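Local coordinates for protein CT_858 (Chlamydia trachomatis, PDB 3DOR), which probably acts as a secreted serine-type endopeptidase, with a PDZ domain joined to a family S41 peptidase domain, and forms a dimer, at residues L69-A74 and F524-G529; S134-K137 and A141-S144; P364-I369 and A469-V474; A517-G522 and G529-I534; Q19-P24 and F495-Q500. One frame throughout, in Å; residues are numbered along the deposited sequence.

Contact 1 of 5, residues L69-A74 and F524-G529; sequences LNDFHA and FIENIG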
# COMPACT_ATOMS: atom_id res chain seq x y z
N LEU B 69 -12.97 7.92 19.75
CA LEU B 69 -11.62 7.87 20.31
C LEU B 69 -11.07 9.27 20.52
O LEU B 69 -10.05 9.45 21.17
CB LEU B 69 -10.69 7.09 19.37
CG LEU B 69 -10.93 5.59 19.21
CD1 LEU B 69 -10.08 5.05 18.07
CD2 LEU B 69 -10.61 4.87 20.52
N ASN B 70 -11.77 10.27 19.98
CA ASN B 70 -11.32 11.66 20.11
C ASN B 70 -9.83 11.73 19.73
O ASN B 70 -9.00 12.23 20.48
CB ASN B 70 -11.55 12.15 21.55
CG ASN B 70 -11.55 13.67 21.67
OD1 ASN B 70 -12.15 14.23 22.60
ND2 ASN B 70 -10.88 14.34 20.75
N ASP B 71 -9.51 11.19 18.55
CA ASP B 71 -8.13 11.13 18.03
C ASP B 71 -8.14 11.75 16.63
O ASP B 71 -8.70 11.17 15.70
CB ASP B 71 -7.69 9.67 17.93
CG ASP B 71 -6.22 9.51 17.53
OD1 ASP B 71 -5.70 10.35 16.78
OD2 ASP B 71 -5.60 8.51 17.96
N PHE B 72 -7.53 12.92 16.47
CA PHE B 72 -7.53 13.54 15.14
C PHE B 72 -6.92 12.64 14.08
O PHE B 72 -7.20 12.81 12.90
CB PHE B 72 -6.84 14.90 15.16
CG PHE B 72 -7.50 15.90 16.06
CD1 PHE B 72 -6.95 16.21 17.29
CD2 PHE B 72 -8.69 16.51 15.68
CE1 PHE B 72 -7.58 17.12 18.16
CE2 PHE B 72 -9.32 17.42 16.53
CZ PHE B 72 -8.77 17.72 17.77
N HIS B 73 -6.09 11.70 14.51
CA HIS B 73 -5.45 10.75 13.60
C HIS B 73 -6.37 9.55 13.28
O HIS B 73 -6.31 8.99 12.19
CB HIS B 73 -4.15 10.20 14.20
CG HIS B 73 -2.93 11.03 13.94
ND1 HIS B 73 -2.74 11.73 12.77
CD2 HIS B 73 -1.79 11.19 14.66
CE1 HIS B 73 -1.53 12.27 12.77
NE2 HIS B 73 -0.93 11.95 13.91
N ALA B 74 -7.20 9.15 14.24
CA ALA B 74 -8.08 7.99 14.04
C ALA B 74 -9.39 8.29 13.31
O ALA B 74 -10.17 9.14 13.74
CB ALA B 74 -8.37 7.31 15.38
N PHE B 524 2.10 13.95 27.82
CA PHE B 524 1.80 13.39 26.51
C PHE B 524 1.34 14.55 25.61
O PHE B 524 1.10 15.66 26.09
CB PHE B 524 0.67 12.35 26.59
CG PHE B 524 1.04 11.11 27.36
CD1 PHE B 524 0.87 11.06 28.75
CD2 PHE B 524 1.54 9.99 26.71
CE1 PHE B 524 1.20 9.90 29.47
CE2 PHE B 524 1.88 8.84 27.42
CZ PHE B 524 1.71 8.78 28.80
N ILE B 525 1.20 14.28 24.31
CA ILE B 525 0.77 15.30 23.36
C ILE B 525 -0.67 15.06 22.93
O ILE B 525 -1.41 16.00 22.69
CB ILE B 525 1.67 15.31 22.09
CG1 ILE B 525 3.12 15.57 22.48
CG2 ILE B 525 1.22 16.40 21.10
CD1 ILE B 525 3.31 16.86 23.23
N GLU B 526 -1.06 13.79 22.85
CA GLU B 526 -2.42 13.40 22.44
C GLU B 526 -3.49 14.23 23.15
O GLU B 526 -3.48 14.32 24.37
CB GLU B 526 -2.65 11.91 22.75
CG GLU B 526 -3.93 11.32 22.16
CD GLU B 526 -3.95 11.35 20.64
OE1 GLU B 526 -2.88 11.49 20.03
OE2 GLU B 526 -5.06 11.22 20.06
N ASN B 527 -4.38 14.85 22.37
CA ASN B 527 -5.47 15.68 22.91
C ASN B 527 -5.06 16.99 23.56
O ASN B 527 -5.61 18.04 23.24
CB ASN B 527 -6.30 14.88 23.92
CG ASN B 527 -7.07 13.76 23.28
OD1 ASN B 527 -7.95 14.00 22.44
ND2 ASN B 527 -6.75 12.53 23.65
N ILE B 528 -4.12 16.91 24.50
CA ILE B 528 -3.63 18.07 25.25
C ILE B 528 -2.86 19.09 24.40
O ILE B 528 -2.83 20.27 24.72
CB ILE B 528 -2.71 17.62 26.41
CG1 ILE B 528 -3.45 16.64 27.32
CG2 ILE B 528 -2.28 18.83 27.23
CD1 ILE B 528 -4.78 17.15 27.81
N GLY B 529 -2.21 18.61 23.35
CA GLY B 529 -1.46 19.50 22.49
C GLY B 529 -0.29 20.19 23.16
O GLY B 529 0.16 19.82 24.24
O HOH W 1 -3.06 10.93 17.37
O HOH W 2 -5.52 13.28 18.43
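Two acidic side chains, Asp71 and Glu526, meet here, with their carboxylate planes 60° apart. Glu526 OE2 comes within 3.3 Å of Asp71 CG, but both groups offer acceptors, so no direct hydrogen bond joins them. Water supplies the protons instead. One molecule donates to Asp71 OD1 at 2.8 Å and to Glu526 OE1 at 2.7 Å. A second takes the Phe72 N-H and lies 2.7 Å from Glu526 OE2. The bend of Glu526 at chi2 (63°) swings its carboxylate to these partners, and Lys28 completes the set with a salt bridge to OE2.

Backbone bonds fix the aspartate. His73 N donates to Asp71 OD1 at 2.7 Å, closing an Asx turn, which aspartate suits because its short side chain reaches the amide two residues on. Tyr22 and Thr513 hold OD2.

The end of the Asn527 side chain comes up to the main-chain carbonyl of Asn70. Both residues have positive phi, Asn70 just after a helix; asparagine tolerates such backbone angles well.

The contact is buried between helix 25-32, whose Trp27 and Tyr31 touch Glu526 and Asn527, and strand 507-518, whose Leu516 packs on Glu526, while Phe72 reaches helix 140-150.

Contact 2 of 5, residues S134-K137 and A141-S144; sequences SNHK and AEES
The backbone amide of Lys137 donates to Glu142 OE1 at 2.8 Å, and the N-H...O angle of 164° makes this a nearly straight bond. The oxygen is met on its syn side, with the donor 21° out of the carboxylate plane. Lys137 CB then lies 3.4 Å from OE2, so the carboxylate lies against the lysine's main chain and first side-chain carbon rather than its ammonium group. His136 lays its ring against the same glutamate side chain. Its ring atom CD2 sits 3.6 Å from Glu142 CB and 3.5 Å from OE1, and the ring and carboxylate planes are turned 46° from each other. Glutamate suits the place because its length lets a residue in the first turn of a helix reach back to the loop that leads into it: CG lies anti to the carbonyl carbon, and the chain runs extended from there.

A second shell holds these groups. Thr139 OG1 is hydrogen-bonded to Glu142 OE2, so the two carboxylate oxygens are anchored by different partners and the group is fixed against rotation. The His136 ring stacks on Tyr132, whose hydroxyl is hydrogen-bonded to Glu143 OE2, while Glu143 OE1 forms a salt bridge with Lys92. The Lys137 chain, bent at chi2 and chi3, carries NZ away to the carbonyl oxygen and ring of Tyr31.

Within the PDZ domain, the contact ties the loop after helix 124-130 to the start of helix 140-150, and through Lys137 and Asn135 it leans on helix 25-32.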
# COMPACT_ATOMS: atom_id res chain seq x y z
N SER B 134 -18.38 11.62 19.88
CA SER B 134 -19.00 11.02 21.06
C SER B 134 -18.42 11.47 22.39
O SER B 134 -19.14 11.65 23.36
CB SER B 134 -18.91 9.50 20.98
OG SER B 134 -19.48 9.02 19.78
N ASN B 135 -17.10 11.62 22.44
CA ASN B 135 -16.44 12.02 23.67
C ASN B 135 -15.83 13.41 23.57
O ASN B 135 -14.72 13.66 24.04
CB ASN B 135 -15.37 10.98 24.03
CG ASN B 135 -15.99 9.62 24.36
OD1 ASN B 135 -15.73 8.62 23.69
ND2 ASN B 135 -16.82 9.60 25.39
N HIS B 136 -16.58 14.31 22.94
CA HIS B 136 -16.19 15.70 22.77
C HIS B 136 -15.81 16.30 24.11
O HIS B 136 -16.52 16.11 25.10
CB HIS B 136 -17.35 16.47 22.15
CG HIS B 136 -17.05 17.92 21.90
ND1 HIS B 136 -17.59 18.93 22.67
CD2 HIS B 136 -16.26 18.52 20.99
CE1 HIS B 136 -17.14 20.09 22.23
NE2 HIS B 136 -16.34 19.87 21.21
N LYS B 137 -14.69 17.01 24.16
CA LYS B 137 -14.24 17.61 25.40
C LYS B 137 -14.22 19.14 25.41
O LYS B 137 -13.62 19.75 26.29
CB LYS B 137 -12.85 17.06 25.75
CG LYS B 137 -12.83 15.55 25.82
CD LYS B 137 -12.12 15.06 27.06
CE LYS B 137 -12.86 15.48 28.32
NZ LYS B 137 -12.08 15.15 29.55
N ALA B 141 -9.54 23.04 19.63
CA ALA B 141 -9.18 22.21 18.48
C ALA B 141 -10.37 21.38 17.99
O ALA B 141 -10.59 21.26 16.78
CB ALA B 141 -7.99 21.31 18.81
N GLU B 142 -11.15 20.82 18.91
CA GLU B 142 -12.33 20.03 18.52
C GLU B 142 -13.38 20.96 17.89
O GLU B 142 -14.07 20.58 16.95
CB GLU B 142 -12.93 19.30 19.73
CG GLU B 142 -11.96 18.32 20.40
CD GLU B 142 -12.45 17.85 21.76
OE1 GLU B 142 -13.24 16.88 21.81
OE2 GLU B 142 -12.06 18.47 22.77
N GLU B 143 -13.48 22.17 18.42
CA GLU B 143 -14.44 23.15 17.89
C GLU B 143 -14.13 23.45 16.42
O GLU B 143 -15.01 23.41 15.57
CB GLU B 143 -14.36 24.44 18.71
CG GLU B 143 -15.34 25.53 18.27
CD GLU B 143 -16.78 25.27 18.72
OE1 GLU B 143 -17.61 26.20 18.61
OE2 GLU B 143 -17.07 24.14 19.18
N SER B 144 -12.87 23.75 16.14
CA SER B 144 -12.45 24.05 14.78
C SER B 144 -12.59 22.85 13.87
O SER B 144 -12.93 22.99 12.70
CB SER B 144 -11.00 24.55 14.76
OG SER B 144 -10.90 25.78 15.45

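Contact 3 of 5, residues P364-I369 and A469-V474; sequences PKHRMI and ADFFPV
His366 and Phe471 reach each other from opposite directions, and in each the CG is anti to the carbonyl carbon (chi1 -74° and -55°), which sends the two rings into the gap between strand 361-368 and helix 468-478. They form an offset edge-to-face pair: the edge of His366 is turned toward the face of Phe471, with planes at 86° and centroids 5.7 Å apart. The closest atoms are His366 CE1 and Phe471 CZ at 3.9 Å, with CZ lying near the imidazole plane. Ser515 OG, on the neighbouring strand 507-518, is hydrogen-bonded to His366 ND1 and so fixes the rotation of the ring. Ala517 of the same strand touches both rings.

Nearer the start of the strand, Pro364 CG meets Val474 CG1 at 4.3 Å, a looser apolar touch between two compact side chains. The helix is kinked at Pro473, whose nitrogen has no hydrogen to bond to the preceding turn.

No hydrogen bond crosses between the two segments. Because the ring pair is offset, CE1 meets the CZ end of Phe471 obliquely, and cohesion rests mostly on dispersion. Histidine suits the strand position because it packs its carbon edge there while its ND1 is satisfied by a serine.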
# COMPACT_ATOMS: atom_id res chain seq x y z
N PRO B 364 11.32 14.49 21.83
CA PRO B 364 10.43 13.70 22.68
C PRO B 364 10.45 12.27 22.13
O PRO B 364 10.61 12.07 20.92
CB PRO B 364 9.07 14.38 22.49
CG PRO B 364 9.18 15.00 21.14
CD PRO B 364 10.57 15.55 21.13
N LYS B 365 10.29 11.28 23.00
CA LYS B 365 10.32 9.88 22.60
C LYS B 365 8.91 9.35 22.43
O LYS B 365 7.95 10.01 22.81
CB LYS B 365 11.07 9.04 23.64
CG LYS B 365 12.54 9.40 23.75
CD LYS B 365 13.23 8.52 24.79
CE LYS B 365 14.72 8.85 24.88
NZ LYS B 365 14.95 10.25 25.35
N HIS B 366 8.78 8.15 21.87
CA HIS B 366 7.47 7.56 21.64
C HIS B 366 7.23 6.20 22.31
O HIS B 366 8.10 5.33 22.27
CB HIS B 366 7.23 7.41 20.14
CG HIS B 366 6.93 8.69 19.43
ND1 HIS B 366 5.76 8.90 18.73
CD2 HIS B 366 7.66 9.83 19.29
CE1 HIS B 366 5.78 10.11 18.19
NE2 HIS B 366 6.92 10.69 18.52
N ARG B 367 6.06 6.03 22.91
CA ARG B 367 5.68 4.75 23.54
C ARG B 367 4.97 4.04 22.38
O ARG B 367 3.96 4.54 21.87
CB ARG B 367 4.68 4.96 24.69
CG ARG B 367 5.07 5.95 25.79
CD ARG B 367 5.85 5.32 26.92
NE ARG B 367 5.23 4.10 27.45
CZ ARG B 367 4.35 4.04 28.45
NH1 ARG B 367 3.95 5.14 29.07
NH2 ARG B 367 3.89 2.85 28.85
N MET B 368 5.46 2.88 21.98
CA MET B 368 4.88 2.17 20.84
C MET B 368 4.16 0.85 21.12
O MET B 368 4.47 0.15 22.08
CB MET B 368 5.99 1.90 19.83
CG MET B 368 6.65 3.16 19.26
SD MET B 368 8.42 2.91 18.93
CE MET B 368 8.36 1.78 17.56
N ILE B 369 3.17 0.52 20.29
CA ILE B 369 2.48 -0.77 20.40
C ILE B 369 3.20 -1.63 19.37
O ILE B 369 3.37 -1.22 18.22
CB ILE B 369 0.99 -0.73 20.01
CG1 ILE B 369 0.18 0.06 21.03
CG2 ILE B 369 0.43 -2.15 20.00
CD1 ILE B 369 -1.28 -0.42 21.15
N ALA B 469 3.16 19.15 13.20
CA ALA B 469 2.88 20.57 13.52
C ALA B 469 2.64 20.73 15.03
O ALA B 469 2.58 21.86 15.56
CB ALA B 469 1.69 21.08 12.72
N ASP B 470 2.48 19.59 15.72
CA ASP B 470 2.37 19.58 17.18
C ASP B 470 3.85 19.55 17.61
O ASP B 470 4.28 20.33 18.46
CB ASP B 470 1.73 18.28 17.73
CG ASP B 470 0.21 18.33 17.80
OD1 ASP B 470 -0.33 19.27 18.41
OD2 ASP B 470 -0.43 17.40 17.25
N PHE B 471 4.60 18.63 17.01
CA PHE B 471 6.02 18.41 17.34
C PHE B 471 6.99 19.57 17.11
O PHE B 471 7.90 19.80 17.93
CB PHE B 471 6.55 17.18 16.59
CG PHE B 471 5.75 15.92 16.81
CD1 PHE B 471 5.81 14.87 15.88
CD2 PHE B 471 4.93 15.77 17.93
CE1 PHE B 471 5.05 13.69 16.07
CE2 PHE B 471 4.18 14.61 18.13
CZ PHE B 471 4.24 13.56 17.20
N PHE B 472 6.83 20.28 15.99
CA PHE B 472 7.71 21.40 15.66
C PHE B 472 7.82 22.38 16.83
O PHE B 472 8.91 22.62 17.34
CB PHE B 472 7.22 22.12 14.38
CG PHE B 472 8.13 23.24 13.91
CD1 PHE B 472 9.32 22.96 13.25
CD2 PHE B 472 7.78 24.59 14.11
CE1 PHE B 472 10.15 24.00 12.77
CE2 PHE B 472 8.59 25.63 13.65
CZ PHE B 472 9.78 25.33 12.97
N PRO B 473 6.69 22.95 17.29
CA PRO B 473 6.81 23.89 18.41
C PRO B 473 7.22 23.26 19.74
O PRO B 473 7.91 23.89 20.54
CB PRO B 473 5.42 24.53 18.47
CG PRO B 473 4.53 23.43 18.01
CD PRO B 473 5.29 22.87 16.82
N VAL B 474 6.83 22.01 19.97
CA VAL B 474 7.19 21.37 21.23
C VAL B 474 8.70 21.20 21.37
O VAL B 474 9.26 21.40 22.45
CB VAL B 474 6.44 20.00 21.43
CG1 VAL B 474 7.21 18.83 20.81
CG2 VAL B 474 6.21 19.76 22.91

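Contact 4 of 5, residues A517-G522 and G529-I534; sequences AVREHG and GVEPHI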
# COMPACT_ATOMS: atom_id res chain seq x y z
N ALA B 517 3.50 9.95 21.92
CA ALA B 517 4.69 10.76 22.15
C ALA B 517 4.68 11.27 23.59
O ALA B 517 3.62 11.56 24.15
CB ALA B 517 4.71 11.92 21.19
N VAL B 518 5.87 11.38 24.17
CA VAL B 518 6.05 11.88 25.52
C VAL B 518 7.10 12.98 25.49
O VAL B 518 8.19 12.78 24.98
CB VAL B 518 6.55 10.78 26.47
CG1 VAL B 518 6.62 11.33 27.89
CG2 VAL B 518 5.64 9.56 26.42
N ARG B 519 6.77 14.15 26.04
CA ARG B 519 7.71 15.27 26.07
C ARG B 519 8.79 15.00 27.13
O ARG B 519 8.58 14.18 28.02
CB ARG B 519 6.96 16.58 26.38
CG ARG B 519 5.91 16.94 25.32
CD ARG B 519 4.96 18.04 25.78
NE ARG B 519 5.63 19.31 26.04
CZ ARG B 519 4.99 20.45 26.28
NH1 ARG B 519 3.66 20.48 26.29
NH2 ARG B 519 5.67 21.57 26.51
N GLU B 520 9.93 15.67 27.03
CA GLU B 520 11.03 15.48 27.98
C GLU B 520 10.60 15.35 29.43
O GLU B 520 11.09 14.50 30.16
CB GLU B 520 12.03 16.64 27.90
CG GLU B 520 12.90 16.67 26.65
CD GLU B 520 14.00 17.71 26.75
OE1 GLU B 520 14.92 17.52 27.59
OE2 GLU B 520 13.94 18.72 26.00
N HIS B 521 9.67 16.21 29.86
CA HIS B 521 9.20 16.19 31.23
C HIS B 521 8.06 15.23 31.56
O HIS B 521 7.54 15.26 32.67
CB HIS B 521 8.85 17.61 31.66
CG HIS B 521 10.04 18.53 31.67
ND1 HIS B 521 10.01 19.78 31.09
CD2 HIS B 521 11.29 18.36 32.15
CE1 HIS B 521 11.21 20.34 31.21
NE2 HIS B 521 12.00 19.50 31.85
N GLY B 522 7.67 14.39 30.61
CA GLY B 522 6.62 13.42 30.89
C GLY B 522 5.20 13.61 30.39
O GLY B 522 4.42 12.66 30.38
N GLY B 529 -2.21 18.61 23.35
CA GLY B 529 -1.46 19.50 22.49
C GLY B 529 -0.29 20.19 23.16
O GLY B 529 0.16 19.82 24.24
N VAL B 530 0.19 21.23 22.49
CA VAL B 530 1.32 22.00 22.97
C VAL B 530 0.89 23.43 23.20
O VAL B 530 0.33 24.09 22.32
CB VAL B 530 2.46 21.98 21.93
CG1 VAL B 530 3.66 22.75 22.44
CG2 VAL B 530 2.82 20.54 21.59
N GLU B 531 1.15 23.90 24.41
CA GLU B 531 0.81 25.25 24.81
C GLU B 531 1.88 26.22 24.34
O GLU B 531 3.06 25.87 24.23
CB GLU B 531 0.69 25.33 26.34
CG GLU B 531 2.03 25.34 27.12
CD GLU B 531 2.83 24.02 27.02
OE1 GLU B 531 2.23 22.95 26.76
OE2 GLU B 531 4.06 24.05 27.24
N PRO B 532 1.47 27.46 24.02
CA PRO B 532 2.42 28.49 23.57
C PRO B 532 2.96 29.18 24.81
O PRO B 532 2.43 28.98 25.90
CB PRO B 532 1.54 29.42 22.75
CG PRO B 532 0.23 29.38 23.51
CD PRO B 532 0.08 27.89 23.79
N HIS B 533 4.01 29.98 24.66
CA HIS B 533 4.55 30.75 25.78
C HIS B 533 3.54 31.87 25.98
O HIS B 533 3.18 32.20 27.10
CB HIS B 533 5.89 31.41 25.42
CG HIS B 533 7.03 30.45 25.31
ND1 HIS B 533 7.76 30.02 26.40
CD2 HIS B 533 7.61 29.88 24.22
CE1 HIS B 533 8.74 29.23 25.99
NE2 HIS B 533 8.67 29.13 24.68
N ILE B 534 3.08 32.45 24.87
CA ILE B 534 2.13 33.55 24.92
C ILE B 534 0.82 33.19 24.22
O ILE B 534 0.80 32.96 23.01
CB ILE B 534 2.69 34.83 24.22
CG1 ILE B 534 4.05 35.23 24.82
CG2 ILE B 534 1.68 35.96 24.32
CD1 ILE B 534 4.01 35.59 26.29
O HOH W 3 1.53 18.32 26.01
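Arg519 faces Val530 and Glu531 from the first position of a type I turn, closed by Gly522 N bonding to Arg519 O at 2.8 Å, and the two backbones stay well apart, 9.8 Å between the CA atoms of Arg519 and Val530. Long side chains span that gap. Arg519 grips Glu531 end-on: NH1 meets OE1 at 2.9 Å, and NH2 meets OE2 at 3.0 Å, with N-H...O angles of 178° and 173°. Both oxygens use their syn lone pairs, and the guanidinium and carboxylate are nearly coplanar, 10° apart, which is the classic bidentate salt bridge. Only arginine among the basic residues can match a carboxylate in this two-pronged way. A bend at chi3 of Arg519 aims the group, while Glu531, with CG between backbone N and carbonyl carbon and a further bend at chi2, turns its carboxylate to meet it.

The bridge joins two parts of the S41 peptidase domain: the end of strand 507-518 in the antiparallel sheet, and the chain entering strand 534-535, an outermost strand of the mixed sheet within this chain.

A water extends the grip, accepting from Arg519 NH1 at 3.0 Å and donating to Gly529 O at 2.7 Å. Gly529 has positive phi, which glycine adopts easily, as does Gly522 at the turn's end. Each charge has a second partner on the last turn of helix 468-478: Asp478 for Arg519 NH2, and Lys477 for Glu531 OE2.

Contact 5 of 5, residues Q19-P24 and F495-Q500; sequences QVKYAP and FVFNVQ
Lys21, the first residue to leave helical angles after helix 2-20, wraps around the ring of Phe497. Its ammonium nitrogen NZ stands over one face, 4.1 Å from the centroid and 8° off the ring normal, a nearly ideal cation-pi placement. Bends at chi2, chi3 and chi4 bring NZ back over that face, while CB, placed by the backbone, touches CZ of Phe497 at 3.6 Å. The carbonyl of the same residue meets the ring in its plane: Lys21 O lies 3.1 Å from CZ and 3.2 Å from CE2. A carbonyl oxygen at the electropositive rim and a cation over the electron-rich face both suit a phenyl ring. NZ has a long, weak ion pair with Glu374 as well.

Phe497 belongs to strand 496-499, which pairs antiparallel with strand 507-518; its ring leaves this sheet toward the end of the helix.

Tyr22 points away from the strand. Its ring carries Pro24 CG on one face, 3.1 Å above the plane and offset toward the rim. Ala23 makes backbone bonds with Thr513, so this loop is itself tied to strand 507-518. Pro24 takes the N-cap position of helix 25-32, where a residue lacking an N-H costs little, and it packs on Leu516 of that same strand.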
# COMPACT_ATOMS: atom_id res chain seq x y z
N GLN B 19 -7.22 -3.19 19.93
CA GLN B 19 -6.54 -3.86 21.03
C GLN B 19 -5.15 -4.34 20.64
O GLN B 19 -4.30 -4.58 21.49
CB GLN B 19 -7.36 -5.05 21.54
CG GLN B 19 -8.66 -4.61 22.17
CD GLN B 19 -9.26 -5.67 23.05
OE1 GLN B 19 -9.70 -6.71 22.57
NE2 GLN B 19 -9.30 -5.40 24.35
N VAL B 20 -4.91 -4.44 19.34
CA VAL B 20 -3.63 -4.92 18.86
C VAL B 20 -2.68 -3.85 18.33
O VAL B 20 -1.47 -4.00 18.43
CB VAL B 20 -3.86 -6.00 17.77
CG1 VAL B 20 -2.56 -6.34 17.07
CG2 VAL B 20 -4.45 -7.25 18.41
N LYS B 21 -3.23 -2.77 17.79
CA LYS B 21 -2.40 -1.71 17.24
C LYS B 21 -2.85 -0.27 17.49
O LYS B 21 -2.67 0.59 16.63
CB LYS B 21 -2.25 -1.91 15.73
CG LYS B 21 -1.00 -2.64 15.31
CD LYS B 21 0.25 -1.86 15.68
CE LYS B 21 1.33 -2.02 14.63
NZ LYS B 21 0.99 -1.28 13.36
N TYR B 22 -3.45 0.00 18.64
CA TYR B 22 -3.86 1.37 18.93
C TYR B 22 -3.20 1.79 20.23
O TYR B 22 -3.72 1.55 21.32
CB TYR B 22 -5.38 1.47 19.04
CG TYR B 22 -5.85 2.90 19.17
CD1 TYR B 22 -5.74 3.79 18.10
CD2 TYR B 22 -6.36 3.37 20.37
CE1 TYR B 22 -6.13 5.12 18.23
CE2 TYR B 22 -6.75 4.69 20.52
CZ TYR B 22 -6.63 5.56 19.45
OH TYR B 22 -6.96 6.89 19.62
N ALA B 23 -2.04 2.42 20.09
CA ALA B 23 -1.24 2.85 21.23
C ALA B 23 -1.90 3.76 22.25
O ALA B 23 -1.68 3.62 23.44
CB ALA B 23 0.06 3.48 20.75
N PRO B 24 -2.72 4.72 21.80
CA PRO B 24 -3.36 5.61 22.77
C PRO B 24 -4.54 5.06 23.57
O PRO B 24 -5.20 5.81 24.30
CB PRO B 24 -3.75 6.83 21.93
CG PRO B 24 -3.88 6.30 20.56
CD PRO B 24 -2.82 5.24 20.43
N PHE B 495 2.26 8.62 15.77
CA PHE B 495 2.36 8.49 14.33
C PHE B 495 1.15 7.73 13.80
O PHE B 495 0.62 6.86 14.49
CB PHE B 495 3.67 7.79 13.93
CG PHE B 495 3.68 6.28 14.13
CD1 PHE B 495 3.08 5.44 13.20
CD2 PHE B 495 4.33 5.72 15.22
CE1 PHE B 495 3.12 4.05 13.36
CE2 PHE B 495 4.38 4.32 15.39
CZ PHE B 495 3.78 3.49 14.46
N VAL B 496 0.71 8.08 12.59
CA VAL B 496 -0.44 7.41 11.97
C VAL B 496 -0.03 6.27 11.08
O VAL B 496 1.10 6.19 10.64
CB VAL B 496 -1.27 8.33 11.04
CG1 VAL B 496 -2.33 8.99 11.81
CG2 VAL B 496 -0.38 9.32 10.32
N PHE B 497 -1.00 5.40 10.81
CA PHE B 497 -0.80 4.27 9.91
C PHE B 497 -2.19 3.94 9.39
O PHE B 497 -3.18 4.13 10.10
CB PHE B 497 -0.12 3.09 10.62
CG PHE B 497 -0.98 2.38 11.63
CD1 PHE B 497 -1.81 1.33 11.25
CD2 PHE B 497 -0.90 2.72 12.98
CE1 PHE B 497 -2.56 0.63 12.20
CE2 PHE B 497 -1.64 2.02 13.94
CZ PHE B 497 -2.48 0.98 13.55
N ASN B 498 -2.27 3.50 8.14
CA ASN B 498 -3.56 3.19 7.54
C ASN B 498 -3.78 1.70 7.32
O ASN B 498 -2.84 0.95 7.06
CB ASN B 498 -3.70 3.92 6.20
CG ASN B 498 -3.60 5.43 6.35
OD1 ASN B 498 -4.47 6.06 6.93
ND2 ASN B 498 -2.51 6.00 5.83
N VAL B 499 -5.03 1.30 7.43
CA VAL B 499 -5.40 -0.09 7.24
C VAL B 499 -6.48 -0.17 6.16
O VAL B 499 -7.40 0.63 6.14
CB VAL B 499 -5.94 -0.71 8.55
CG1 VAL B 499 -6.33 -2.16 8.32
CG2 VAL B 499 -4.88 -0.61 9.64
N GLN B 500 -6.32 -1.13 5.25
CA GLN B 500 -7.28 -1.35 4.19
C GLN B 500 -7.59 -2.84 4.21
O GLN B 500 -6.77 -3.64 4.63
CB GLN B 500 -6.69 -0.97 2.82
CG GLN B 500 -6.06 0.43 2.75
CD GLN B 500 -4.53 0.39 2.63
OE1 GLN B 500 -3.91 1.32 2.11
NE2 GLN B 500 -3.92 -0.69 3.10

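In the fold
Contacts 3, 4 and 5 all reach the antiparallel sheet containing strand 507-518; contacts 3 and 4, centred about 9 Å apart, are joined directly by the backbone of Lys365 and Val518. Contact 1 lies centrally, its centre about 10 Å from that of contact 2 and 11 Å from that of contact 3. It meets contact 4 through Ile525 on Arg519 and shares Gly529 with it, and Ile525 also packs on Asp470 and Val474 of contact 3. Phe72 on Ala141 links it to the PDZ domain at contact 2. Contacts 4 and 5 lie farthest apart, about 23 Å between centres. Contacts 1, 3 and 5 also touch the second subunit.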